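Local coordinates for protein Pyrsv_gp04 (Pyrobaculum spherical virus, PDB 2VXZ) that is of unknown function but, with a winged-helix-like N-terminal part and a transcriptional-regulator domain, may bind DNA and control transcription, at residues C24-L29 with S116-A121; V57-V62 with L128-H133; E84-T89 with I105-A110; L92-P97 with E148-T153. One frame throughout, in Å; residues are numbered along the deposited sequence. Where two conformers were deposited one is given.

Interactions 1 and 2 lie about 12 Å apart (centres) near the centre of the molecule and reach the same three-stranded sheet, 25-26, 62-66 and 55-59; Ile-118 CD1 and Phe-130 CD1 touch between them. The sheet and helices 7-20, 27-34 and 38-50 resemble a winged helix, and these two contacts join it to the later helices. Interactions 3 and 4, centres about 15 Å apart, lie farther out; Val-87, in 84-89, packs on Ile-95 and Thr-153 of interaction 4. Asn-132 of helix 125-139 ties interaction 2 to interaction 4. Along the chain both segments of interaction 3 fall between those of interactions 1 and 2, and interaction 4 alternates with all three others, so parts distant in sequence are brought together.

Interaction 1 of 4, residues C24-L29 with S116-A121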
loop_
_atom_site.group_PDB
_atom_site.type_symbol
_atom_site.label_atom_id
_atom_site.label_comp_id
_atom_site.label_asym_id
_atom_site.label_seq_id
_atom_site.Cartn_x
_atom_site.Cartn_y
_atom_site.Cartn_z
ATOM N N CYS A 24 8.160 2.201 0.078
ATOM C CA CYS A 24 7.548 1.289 1.043
ATOM C C CYS A 24 6.801 0.176 0.340
ATOM O O CYS A 24 6.247 0.369 -0.732
ATOM C CB CYS A 24 6.567 2.016 1.951
ATOM S SG CYS A 24 7.083 3.654 2.366
ATOM N N LYS A 25 6.779 -0.988 0.972
ATOM C CA LYS A 25 6.109 -2.140 0.413
ATOM C C LYS A 25 5.446 -2.919 1.511
ATOM O O LYS A 25 5.912 -2.911 2.650
ATOM C CB LYS A 25 7.124 -3.023 -0.310
ATOM C CG LYS A 25 7.825 -2.280 -1.431
ATOM C CD LYS A 25 8.741 -3.164 -2.230
ATOM C CE LYS A 25 9.065 -2.542 -3.575
ATOM N NZ LYS A 25 9.570 -1.146 -3.464
ATOM N N THR A 26 4.364 -3.609 1.168
ATOM C CA THR A 26 3.744 -4.536 2.106
ATOM C C THR A 26 4.607 -5.788 2.238
ATOM O O THR A 26 5.344 -6.138 1.321
ATOM C CB THR A 26 2.350 -4.964 1.654
ATOM O OG1 THR A 26 2.446 -5.775 0.467
ATOM C CG2 THR A 26 1.484 -3.736 1.386
ATOM N N THR A 27 4.493 -6.460 3.378
ATOM C CA THR A 27 5.126 -7.754 3.571
ATOM C C THR A 27 4.717 -8.735 2.466
ATOM O O THR A 27 5.549 -9.508 1.988
ATOM C CB THR A 27 4.801 -8.325 4.974
ATOM O OG1 THR A 27 5.212 -7.374 5.965
ATOM C CG2 THR A 27 5.521 -9.648 5.207
ATOM N N SER A 28 3.453 -8.701 2.034
ATOM C CA SER A 28 3.027 -9.588 0.947
ATOM C C SER A 28 3.809 -9.368 -0.346
ATOM O O SER A 28 4.154 -10.330 -1.027
ATOM C CB SER A 28 1.524 -9.486 0.672
ATOM O OG SER A 28 1.152 -8.152 0.425
ATOM N N LEU A 29 4.097 -8.113 -0.680
ATOM C CA LEU A 29 4.859 -7.837 -1.889
ATOM C C LEU A 29 6.303 -8.287 -1.717
ATOM O O LEU A 29 6.880 -8.899 -2.626
ATOM C CB LEU A 29 4.805 -6.359 -2.255
ATOM C CG LEU A 29 5.505 -5.972 -3.557
ATOM C CD1 LEU A 29 5.011 -6.795 -4.751
ATOM C CD2 LEU A 29 5.332 -4.474 -3.830
ATOM N N SER A 116 3.752 -1.704 -7.297
ATOM C CA SER A 116 5.075 -1.635 -6.664
ATOM C C SER A 116 4.998 -1.471 -5.135
ATOM O O SER A 116 6.040 -1.445 -4.461
ATOM C CB SER A 116 5.924 -0.523 -7.293
ATOM O OG SER A 116 5.431 0.771 -6.982
ATOM N N ILE A 117 3.784 -1.358 -4.591
ATOM C CA ILE A 117 3.545 -1.230 -3.146
ATOM C C ILE A 117 2.901 -2.496 -2.554
ATOM O O ILE A 117 3.247 -2.933 -1.459
ATOM C CB ILE A 117 2.577 -0.043 -2.842
ATOM C CG1 ILE A 117 3.103 1.275 -3.422
ATOM C CG2 ILE A 117 2.327 0.098 -1.315
ATOM C CD1 ILE A 117 2.080 2.431 -3.408
ATOM N N ILE A 118 1.931 -3.045 -3.277
ATOM C CA ILE A 118 1.070 -4.098 -2.765
ATOM C C ILE A 118 0.550 -4.891 -3.955
ATOM O O ILE A 118 0.390 -4.328 -5.037
ATOM C CB ILE A 118 -0.113 -3.497 -1.965
ATOM C CG1 ILE A 118 -0.936 -4.595 -1.281
ATOM C CG2 ILE A 118 -0.995 -2.634 -2.879
ATOM C CD1 ILE A 118 -1.824 -4.068 -0.160
ATOM N N PRO A 119 0.360 -6.209 -3.797
ATOM C CA PRO A 119 -0.343 -6.938 -4.855
ATOM C C PRO A 119 -1.731 -6.344 -5.117
ATOM O O PRO A 119 -2.517 -6.175 -4.177
ATOM C CB PRO A 119 -0.437 -8.354 -4.285
ATOM C CG PRO A 119 0.782 -8.461 -3.410
ATOM C CD PRO A 119 0.812 -7.121 -2.730
ATOM N N ILE A 120 -1.985 -5.958 -6.369
ATOM C CA ILE A 120 -3.199 -5.217 -6.726
ATOM C C ILE A 120 -3.998 -5.843 -7.889
ATOM O O ILE A 120 -5.129 -5.427 -8.145
ATOM C CB ILE A 120 -2.816 -3.733 -7.076
ATOM C CG1 ILE A 120 -3.995 -2.760 -6.925
ATOM C CG2 ILE A 120 -2.216 -3.647 -8.466
ATOM C CD1 ILE A 120 -3.993 -1.968 -5.652
ATOM N N ALA A 121 -3.440 -6.847 -8.569
ATOM C CA ALA A 121 -4.025 -7.346 -9.825
ATOM C C ALA A 121 -5.475 -7.793 -9.670
ATOM O O ALA A 121 -6.299 -7.544 -10.549
ATOM C CB ALA A 121 -3.190 -8.499 -10.390
HETATM O O HOH W 1 7.107 0.928 -3.104
#
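Thr-26 and Ile-117 are joined by the one direct hydrogen bond between 24-29 and 116-121, from Thr-26 N to Ile-117 O at 2.9 Å. The same carbonyl oxygen also receives a CA-H...O contact from Lys-25. A water makes the second polar link, donating to Cys-24 O at 2.6 Å and to Ser-116 O at 2.9 Å while accepting from Lys-25 NZ. The lysine chain runs past Ser-116 O, with CE 3.3 Å from it, then bends at chi4 (52°), putting NZ where it also forms a salt bridge with Asp-22.

Van der Waals packing fills the rest. Thr-26 CG2, anti to its carbonyl carbon, meets Ile-118 CB, CG1 and CD1. Leu-29 lays CD2 against the backbone at 3.2 Å from Ser-116 O, and its CB faces Pro-119 CD at 4.1 Å. That proline carbon also sits 3.3 Å from Ser-28 OG, a hydroxyl that is hydrogen-bonded to Thr-26 OG1.

The 116-121 loop thus lies against an edge strand and the start of helix 27-34. Lys-25 pairs with Val-65 in the sheet, Cys-24 forms a disulfide with Cys-66, Ile-117 packs on Leu-75 and Met-79 of helix 69-89, and Ile-118 reaches Ile-127 of helix 125-139.

Interaction 2 of 4, residues V57-V62 with L128-H133; sequences VAFGNV and LSFLNH
Phe-59 O and Asn-61 N hold one water between them: it donates to Phe-59 O, accepts from Asn-61 N at 2.7 Å and lies 3.3 Å from Ser-129 OG across the contact. This is the tip of a beta hairpin, a type II' turn from Phe-59 to Val-62 resembling the wing of a winged-helix domain, resting on helix 125-139. Ser-129 OG is also 3.0 Å from Asn-61 OD1, but another acceptor is within reach of that hydroxyl proton, so the bond to Asn-61 is tentative.

Next to the turn Phe-59, Phe-130 and His-133 form an aromatic cluster. His-133 turns its edge to the face of Phe-59, the ring planes 65° apart, and sets CD2 over the centre of that ring. Its own face receives the turn: Gly-60 N sits 3.5 Å above the imidazole centre, and Gly-60 CA makes a CH-pi contact 4.1 Å from the ring centroid. With CG anti to the backbone N (chi1 176°), Phe-130 projects from the helix and meets Phe-59 obliquely, planes 37° apart, with Phe-59 CD2 and Phe-130 CE1 3.3 Å from each other. Phe-59 also packs on Tyr-72 and Met-79 of helix 69-89. At the edge of the Phe-130 ring, Val-62 CG2 comes to 3.7 Å from CD1.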
loop_
_atom_site.group_PDB
_atom_site.type_symbol
_atom_site.label_atom_id
_atom_site.label_comp_id
_atom_site.label_asym_id
_atom_site.label_seq_id
_atom_site.Cartn_x
_atom_site.Cartn_y
_atom_site.Cartn_z
ATOM N N VAL A 57 4.359 0.373 9.488
ATOM C CA VAL A 57 3.240 1.273 9.647
ATOM C C VAL A 57 1.958 0.544 9.297
ATOM O O VAL A 57 1.812 0.009 8.194
ATOM C CB VAL A 57 3.408 2.517 8.764
ATOM C CG1 VAL A 57 2.228 3.461 8.937
ATOM C CG2 VAL A 57 4.708 3.215 9.113
ATOM N N ALA A 58 1.030 0.511 10.250
ATOM C CA ALA A 58 -0.265 -0.104 10.033
ATOM C C ALA A 58 -1.036 0.725 9.018
ATOM O O ALA A 58 -1.108 1.945 9.131
ATOM C CB ALA A 58 -1.041 -0.202 11.345
ATOM N N PHE A 59 -1.573 0.056 8.010
ATOM C CA PHE A 59 -2.346 0.717 6.974
ATOM C C PHE A 59 -3.603 -0.104 6.762
ATOM O O PHE A 59 -3.731 -0.856 5.792
ATOM C CB PHE A 59 -1.524 0.859 5.696
ATOM C CG PHE A 59 -2.076 1.872 4.733
ATOM C CD1 PHE A 59 -1.631 3.191 4.764
ATOM C CD2 PHE A 59 -3.039 1.511 3.799
ATOM C CE1 PHE A 59 -2.126 4.126 3.883
ATOM C CE2 PHE A 59 -3.547 2.448 2.910
ATOM C CZ PHE A 59 -3.088 3.758 2.950
ATOM N N GLY A 60 -4.529 0.056 7.700
ATOM C CA GLY A 60 -5.710 -0.789 7.773
ATOM C C GLY A 60 -5.292 -2.152 8.278
ATOM O O GLY A 60 -4.641 -2.252 9.316
ATOM N N ASN A 61 -5.626 -3.190 7.520
ATOM C CA ASN A 61 -5.307 -4.567 7.896
ATOM C C ASN A 61 -3.976 -5.083 7.323
ATOM O O ASN A 61 -3.566 -6.194 7.648
ATOM C CB ASN A 61 -6.451 -5.499 7.480
ATOM C CG ASN A 61 -7.792 -5.112 8.103
ATOM O OD1 ASN A 61 -8.847 -5.328 7.504
ATOM N ND2 ASN A 61 -7.756 -4.543 9.306
ATOM N N VAL A 62 -3.310 -4.293 6.475
ATOM C CA VAL A 62 -1.953 -4.609 6.004
ATOM C C VAL A 62 -0.950 -3.750 6.768
ATOM O O VAL A 62 -1.303 -2.720 7.337
ATOM C CB VAL A 62 -1.744 -4.356 4.477
ATOM C CG1 VAL A 62 -2.955 -4.790 3.656
ATOM C CG2 VAL A 62 -1.420 -2.897 4.200
ATOM N N LEU A 128 -9.305 -4.431 -1.182
ATOM C CA LEU A 128 -10.428 -3.527 -0.935
ATOM C C LEU A 128 -10.309 -2.811 0.421
ATOM O O LEU A 128 -10.589 -1.619 0.531
ATOM C CB LEU A 128 -11.757 -4.269 -1.043
ATOM C CG LEU A 128 -12.122 -4.706 -2.467
ATOM C CD1 LEU A 128 -13.360 -5.563 -2.480
ATOM C CD2 LEU A 128 -12.311 -3.468 -3.360
ATOM N N SER A 129 -9.877 -3.540 1.444
ATOM C CA SER A 129 -9.666 -2.960 2.767
ATOM C C SER A 129 -8.547 -1.911 2.734
ATOM O O SER A 129 -8.648 -0.854 3.363
ATOM C CB SER A 129 -9.339 -4.081 3.763
ATOM O OG SER A 129 -9.204 -3.589 5.083
ATOM N N PHE A 130 -7.483 -2.209 1.989
ATOM C CA PHE A 130 -6.359 -1.290 1.819
ATOM C C PHE A 130 -6.835 -0.000 1.140
ATOM O O PHE A 130 -6.560 1.101 1.604
ATOM C CB PHE A 130 -5.266 -1.960 0.980
ATOM C CG PHE A 130 -4.099 -1.071 0.653
ATOM C CD1 PHE A 130 -3.018 -0.981 1.520
ATOM C CD2 PHE A 130 -4.060 -0.347 -0.527
ATOM C CE1 PHE A 130 -1.925 -0.177 1.217
ATOM C CE2 PHE A 130 -2.981 0.442 -0.836
ATOM C CZ PHE A 130 -1.907 0.536 0.038
ATOM N N LEU A 131 -7.528 -0.143 0.019
ATOM C CA LEU A 131 -8.030 1.028 -0.722
ATOM C C LEU A 131 -9.111 1.807 0.070
ATOM O O LEU A 131 -9.215 3.038 -0.040
ATOM C CB LEU A 131 -8.568 0.589 -2.081
ATOM C CG LEU A 131 -7.501 0.086 -3.062
ATOM C CD1 LEU A 131 -8.164 -0.442 -4.307
ATOM C CD2 LEU A 131 -6.499 1.170 -3.417
ATOM N N ASN A 132 -9.905 1.090 0.864
ATOM C CA ASN A 132 -10.875 1.728 1.752
ATOM C C ASN A 132 -10.162 2.616 2.766
ATOM O O ASN A 132 -10.586 3.728 3.035
ATOM C CB ASN A 132 -11.699 0.683 2.501
ATOM C CG ASN A 132 -12.827 1.293 3.291
ATOM O OD1 ASN A 132 -13.681 1.963 2.729
ATOM N ND2 ASN A 132 -12.847 1.051 4.616
ATOM N N HIS A 133 -9.065 2.108 3.326
ATOM C CA HIS A 133 -8.294 2.875 4.295
ATOM C C HIS A 133 -7.743 4.156 3.662
ATOM O O HIS A 133 -7.785 5.233 4.271
ATOM C CB HIS A 133 -7.160 2.021 4.855
ATOM C CG HIS A 133 -6.434 2.680 5.979
ATOM N ND1 HIS A 133 -6.922 2.702 7.269
ATOM C CD2 HIS A 133 -5.271 3.366 6.001
ATOM C CE1 HIS A 133 -6.076 3.361 8.036
ATOM N NE2 HIS A 133 -5.071 3.782 7.291
HETATM O O HOH W 2 -6.134 -2.467 4.936
#

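Interaction 3 of 4, residues E84-T89 with I105-A110; sequences ERLVTT and IKDPQA
Asp-107 is the N-cap of helix 108-115, and Arg-85, near the end of helix 69-89, binds to that cap. The carboxylate oxygen Asp-107 OD2 takes two donors. It accepts from Ala-110 N at 2.8 Å through its anti lone pair, the classic capping bond. Arg-85 NH2 arrives at 2.9 Å and 169° from above the carboxylate plane, while OD2 lies close to the guanidinium plane; the two side chains meet tip to tip in a salt bridge. In Asp-107, chi1 of 179° puts CG anti to the backbone N, and chi2 of 80° sets the turn of the carboxylate. The positive guanidinium would be expected to help keep this acid ionised.

Gln-109 adds a partner to the arginine. Its CD lies over one guanidinium face, the amide plane turned well away from it. Gln-109 NE2 and Arg-85 NE are 3.5 Å apart, two donors that do not bond to each other. Both side chains instead find Glu-82, which takes a salt bridge from Arg-85 NH2 and a hydrogen bond from Gln-109 NE2.

Beside the charged groups Leu-86, which also packs on Leu-103 and Ile-104 of helix 97-106, meets the cap region with both methyls: CD2 is 3.9 Å from Asp-107 CB, and CD1 is 4.0 Å from Ala-110 CB.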
loop_
_atom_site.group_PDB
_atom_site.type_symbol
_atom_site.label_atom_id
_atom_site.label_comp_id
_atom_site.label_asym_id
_atom_site.label_seq_id
_atom_site.Cartn_x
_atom_site.Cartn_y
_atom_site.Cartn_z
ATOM N N GLU A 84 -6.383 11.172 -6.489
ATOM C CA GLU A 84 -6.996 12.443 -6.866
ATOM C C GLU A 84 -6.908 12.691 -8.359
ATOM O O GLU A 84 -7.824 13.285 -8.937
ATOM C CB GLU A 84 -6.380 13.597 -6.076
ATOM C CG GLU A 84 -6.677 13.482 -4.587
ATOM C CD GLU A 84 -6.579 14.788 -3.887
ATOM O OE1 GLU A 84 -5.441 15.260 -3.693
ATOM O OE2 GLU A 84 -7.656 15.343 -3.554
ATOM N N ARG A 85 -5.835 12.218 -8.998
ATOM C CA ARG A 85 -5.741 12.302 -10.467
ATOM C C ARG A 85 -6.845 11.477 -11.142
ATOM O O ARG A 85 -7.496 11.939 -12.098
ATOM C CB ARG A 85 -4.370 11.852 -10.971
ATOM C CG ARG A 85 -4.234 11.947 -12.492
ATOM C CD ARG A 85 -2.868 11.585 -12.975
ATOM N NE ARG A 85 -2.531 10.220 -12.616
ATOM C CZ ARG A 85 -2.933 9.130 -13.270
ATOM N NH1 ARG A 85 -3.694 9.209 -14.354
ATOM N NH2 ARG A 85 -2.552 7.944 -12.836
ATOM N N LEU A 86 -7.041 10.255 -10.662
ATOM C CA LEU A 86 -8.080 9.388 -11.212
ATOM C C LEU A 86 -9.483 9.970 -10.973
ATOM O O LEU A 86 -10.366 9.859 -11.831
ATOM C CB LEU A 86 -7.973 7.977 -10.637
ATOM C CG LEU A 86 -6.701 7.201 -10.946
ATOM C CD1 LEU A 86 -6.658 5.885 -10.131
ATOM C CD2 LEU A 86 -6.545 6.951 -12.442
ATOM N N VAL A 87 -9.689 10.585 -9.816
ATOM C CA VAL A 87 -10.973 11.231 -9.511
ATOM C C VAL A 87 -11.225 12.440 -10.421
ATOM O O VAL A 87 -12.342 12.641 -10.926
ATOM C CB VAL A 87 -11.030 11.664 -8.028
ATOM C CG1 VAL A 87 -12.130 12.695 -7.807
ATOM C CG2 VAL A 87 -11.224 10.444 -7.135
ATOM N N THR A 88 -10.187 13.240 -10.621
ATOM C CA THR A 88 -10.287 14.442 -11.447
ATOM C C THR A 88 -10.545 14.066 -12.898
ATOM O O THR A 88 -11.460 14.603 -13.521
ATOM C CB THR A 88 -9.019 15.295 -11.346
ATOM O OG1 THR A 88 -8.887 15.777 -10.001
ATOM C CG2 THR A 88 -9.070 16.490 -12.311
ATOM N N THR A 89 -9.745 13.135 -13.422
ATOM C CA THR A 89 -9.828 12.730 -14.825
ATOM C C THR A 89 -11.201 12.161 -15.162
ATOM O O THR A 89 -11.695 12.329 -16.270
ATOM C CB THR A 89 -8.753 11.675 -15.157
ATOM O OG1 THR A 89 -7.464 12.199 -14.823
ATOM C CG2 THR A 89 -8.778 11.302 -16.635
ATOM N N ILE A 105 -6.488 -0.398 -11.855
ATOM C CA ILE A 105 -5.976 -1.479 -12.712
ATOM C C ILE A 105 -6.119 -1.180 -14.205
ATOM O O ILE A 105 -5.367 -1.740 -15.018
ATOM C CB ILE A 105 -6.569 -2.879 -12.369
ATOM C CG1 ILE A 105 -8.082 -2.907 -12.578
ATOM C CG2 ILE A 105 -6.140 -3.311 -10.966
ATOM C CD1 ILE A 105 -8.719 -4.249 -12.281
ATOM N N LYS A 106 -7.051 -0.292 -14.557
ATOM C CA LYS A 106 -7.258 0.154 -15.945
ATOM C C LYS A 106 -6.341 1.303 -16.393
ATOM O O LYS A 106 -6.271 1.606 -17.590
ATOM C CB LYS A 106 -8.716 0.581 -16.158
ATOM C CG LYS A 106 -9.694 -0.573 -16.302
ATOM C CD LYS A 106 -10.738 -0.315 -17.410
ATOM C CE LYS A 106 -10.167 -0.438 -18.856
ATOM N NZ LYS A 106 -9.904 -1.833 -19.393
ATOM N N ASP A 107 -5.672 1.964 -15.456
ATOM C CA ASP A 107 -4.774 3.061 -15.784
ATOM C C ASP A 107 -3.327 2.607 -15.631
ATOM O O ASP A 107 -2.897 2.269 -14.527
ATOM C CB ASP A 107 -5.043 4.260 -14.883
ATOM C CG ASP A 107 -4.111 5.416 -15.171
ATOM O OD1 ASP A 107 -4.363 6.155 -16.135
ATOM O OD2 ASP A 107 -3.115 5.587 -14.455
ATOM N N PRO A 108 -2.571 2.545 -16.742
ATOM C CA PRO A 108 -1.210 2.020 -16.654
ATOM C C PRO A 108 -0.318 2.658 -15.588
ATOM O O PRO A 108 0.401 1.938 -14.904
ATOM C CB PRO A 108 -0.660 2.282 -18.048
ATOM C CG PRO A 108 -1.874 2.201 -18.929
ATOM C CD PRO A 108 -2.925 2.870 -18.139
ATOM N N GLN A 109 -0.365 3.981 -15.460
ATOM C CA GLN A 109 0.497 4.681 -14.506
ATOM C C GLN A 109 0.115 4.303 -13.079
ATOM O O GLN A 109 0.980 3.899 -12.281
ATOM C CB GLN A 109 0.442 6.204 -14.697
ATOM C CG GLN A 109 1.157 6.967 -13.580
ATOM C CD GLN A 109 1.214 8.455 -13.819
ATOM O OE1 GLN A 109 1.683 8.911 -14.865
ATOM N NE2 GLN A 109 0.771 9.228 -12.831
ATOM N N ALA A 110 -1.177 4.408 -12.766
ATOM C CA ALA A 110 -1.670 4.033 -11.426
ATOM C C ALA A 110 -1.391 2.566 -11.126
ATOM O O ALA A 110 -0.962 2.222 -10.021
ATOM C CB ALA A 110 -3.182 4.343 -11.279
#

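Interaction 4 of 4, residues L92-P97 with E148-T153; sequences LKFISP and ETVYLT
Glu-148, its CG anti to the backbone N (chi1 -173°) and its chain extended beyond, reaches Ser-96, whose OG is set between its own N and carbonyl carbon (chi1 65°). Ser-96 OG donates to Glu-148 OE2 at 2.6 Å on the anti side of the carboxylate. Ser-96 is also the N-cap of helix 97-106, its OG weakly bonded to Arg-99 N. At the far end, Thr-153 OG1 donates to Leu-92 O at 2.7 Å, and Thr-153 N reaches Lys-93 O from well above the carbonyl plane.

Between these ends runs a small two-stranded antiparallel sheet, 94-95 with 151-152. Ile-95 and Tyr-151 are its hydrogen-bonded pair, Ile-95 N to Tyr-151 O at 2.9 Å and Tyr-151 N to Ile-95 O at 2.8 Å; Phe-94 and Leu-152 are the non-hydrogen-bonded one. Phe-94 CD1 lies 3.8 Å from Val-150 CG1, while the other face holds Ile-95 CG2 against Tyr-151 CB and packs on Leu-135 of helix 125-139. Thr-149 OG1 and Tyr-151 OH both bond to Asn-132 of that helix. Pro-97 crosses Thr-149 at about a right angle, its CD 3.1 Å from OG1. Thr-149 O, buried here without a polar partner, has Ser-96 CB 3.0 Å away.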
loop_
_atom_site.group_PDB
_atom_site.type_symbol
_atom_site.label_atom_id
_atom_site.label_comp_id
_atom_site.label_asym_id
_atom_site.label_seq_id
_atom_site.Cartn_x
_atom_site.Cartn_y
_atom_site.Cartn_z
ATOM N N LEU A 92 -15.313 12.482 -10.891
ATOM C CA LEU A 92 -16.118 11.721 -9.938
ATOM C C LEU A 92 -16.591 12.551 -8.751
ATOM O O LEU A 92 -15.817 13.275 -8.125
ATOM C CB LEU A 92 -15.337 10.503 -9.441
ATOM C CG LEU A 92 -14.865 9.513 -10.513
ATOM C CD1 LEU A 92 -14.238 8.299 -9.859
ATOM C CD2 LEU A 92 -16.013 9.078 -11.450
ATOM N N LYS A 93 -17.881 12.410 -8.446
ATOM C CA LYS A 93 -18.497 13.069 -7.308
ATOM C C LYS A 93 -18.580 12.119 -6.112
ATOM O O LYS A 93 -18.841 12.537 -4.982
ATOM C CB LYS A 93 -19.887 13.574 -7.697
ATOM C CG LYS A 93 -19.886 14.469 -8.946
ATOM C CD LYS A 93 -18.939 15.657 -8.798
ATOM C CE LYS A 93 -18.896 16.560 -10.038
ATOM N NZ LYS A 93 -18.832 15.786 -11.317
ATOM N N PHE A 94 -18.331 10.839 -6.362
ATOM C CA PHE A 94 -18.280 9.851 -5.292
ATOM C C PHE A 94 -17.332 8.747 -5.709
ATOM O O PHE A 94 -17.056 8.585 -6.902
ATOM C CB PHE A 94 -19.670 9.268 -5.011
ATOM C CG PHE A 94 -20.228 8.462 -6.152
ATOM C CD1 PHE A 94 -20.039 7.094 -6.213
ATOM C CD2 PHE A 94 -20.910 9.085 -7.185
ATOM C CE1 PHE A 94 -20.538 6.353 -7.271
ATOM C CE2 PHE A 94 -21.402 8.363 -8.248
ATOM C CZ PHE A 94 -21.228 6.988 -8.292
ATOM N N ILE A 95 -16.854 7.982 -4.728
ATOM C CA ILE A 95 -15.912 6.899 -4.993
ATOM C C ILE A 95 -16.035 5.827 -3.905
ATOM O O ILE A 95 -16.373 6.116 -2.759
ATOM C CB ILE A 95 -14.461 7.437 -5.106
ATOM C CG1 ILE A 95 -13.525 6.367 -5.679
ATOM C CG2 ILE A 95 -13.969 7.951 -3.774
ATOM C CD1 ILE A 95 -12.301 6.931 -6.337
ATOM N N SER A 96 -15.802 4.579 -4.307
ATOM C CA SER A 96 -15.878 3.420 -3.441
ATOM C C SER A 96 -14.615 2.575 -3.673
ATOM O O SER A 96 -13.949 2.731 -4.685
ATOM C CB SER A 96 -17.110 2.582 -3.768
ATOM O OG SER A 96 -17.036 2.008 -5.079
ATOM N N PRO A 97 -14.284 1.685 -2.734
ATOM C CA PRO A 97 -13.078 0.869 -2.943
ATOM C C PRO A 97 -13.067 0.048 -4.244
ATOM O O PRO A 97 -12.037 0.016 -4.925
ATOM C CB PRO A 97 -13.022 0.004 -1.672
ATOM C CG PRO A 97 -13.770 0.815 -0.643
ATOM C CD PRO A 97 -14.894 1.438 -1.415
ATOM N N GLU A 148 -20.908 -1.876 0.271
ATOM C CA GLU A 148 -19.880 -1.096 -0.386
ATOM C C GLU A 148 -19.866 0.309 0.229
ATOM O O GLU A 148 -20.909 0.956 0.343
ATOM C CB GLU A 148 -20.191 -1.044 -1.880
ATOM C CG GLU A 148 -19.137 -0.409 -2.754
ATOM C CD GLU A 148 -19.554 -0.414 -4.213
ATOM O OE1 GLU A 148 -20.618 -0.985 -4.526
ATOM O OE2 GLU A 148 -18.839 0.141 -5.057
ATOM N N THR A 149 -18.693 0.745 0.666
ATOM C CA THR A 149 -18.532 2.079 1.225
ATOM C C THR A 149 -18.508 3.079 0.086
ATOM O O THR A 149 -17.890 2.829 -0.929
ATOM C CB THR A 149 -17.222 2.248 2.039
ATOM O OG1 THR A 149 -16.135 1.588 1.371
ATOM C CG2 THR A 149 -17.376 1.689 3.435
ATOM N N VAL A 150 -19.194 4.194 0.259
ATOM C CA VAL A 150 -19.191 5.257 -0.726
ATOM C C VAL A 150 -18.787 6.583 -0.066
ATOM O O VAL A 150 -19.368 6.994 0.934
ATOM C CB VAL A 150 -20.562 5.396 -1.432
ATOM C CG1 VAL A 150 -20.487 6.465 -2.500
ATOM C CG2 VAL A 150 -20.966 4.048 -2.053
ATOM N N TYR A 151 -17.773 7.218 -0.650
ATOM C CA TYR A 151 -17.169 8.463 -0.158
ATOM C C TYR A 151 -17.555 9.594 -1.091
ATOM O O TYR A 151 -17.537 9.417 -2.299
ATOM C CB TYR A 151 -15.630 8.325 -0.141
ATOM C CG TYR A 151 -15.164 7.301 0.863
ATOM C CD1 TYR A 151 -14.867 7.675 2.165
ATOM C CD2 TYR A 151 -15.100 5.945 0.542
ATOM C CE1 TYR A 151 -14.485 6.722 3.121
ATOM C CE2 TYR A 151 -14.723 4.989 1.495
ATOM C CZ TYR A 151 -14.408 5.392 2.779
ATOM O OH TYR A 151 -14.052 4.453 3.733
ATOM N N LEU A 152 -17.877 10.753 -0.524
ATOM C CA LEU A 152 -18.184 11.944 -1.304
ATOM C C LEU A 152 -16.882 12.673 -1.561
ATOM O O LEU A 152 -16.178 13.037 -0.614
ATOM C CB LEU A 152 -19.153 12.855 -0.545
ATOM C CG LEU A 152 -20.507 12.252 -0.199
ATOM C CD1 LEU A 152 -21.311 13.210 0.685
ATOM C CD2 LEU A 152 -21.276 11.904 -1.478
ATOM N N THR A 153 -16.556 12.888 -2.830
ATOM C CA THR A 153 -15.285 13.549 -3.163
ATOM C C THR A 153 -15.288 15.018 -2.717
ATOM O O THR A 153 -14.234 15.578 -2.400
ATOM C CB THR A 153 -14.895 13.368 -4.651
ATOM O OG1 THR A 153 -15.933 13.873 -5.502
ATOM C CG2 THR A 153 -14.610 11.880 -4.961
#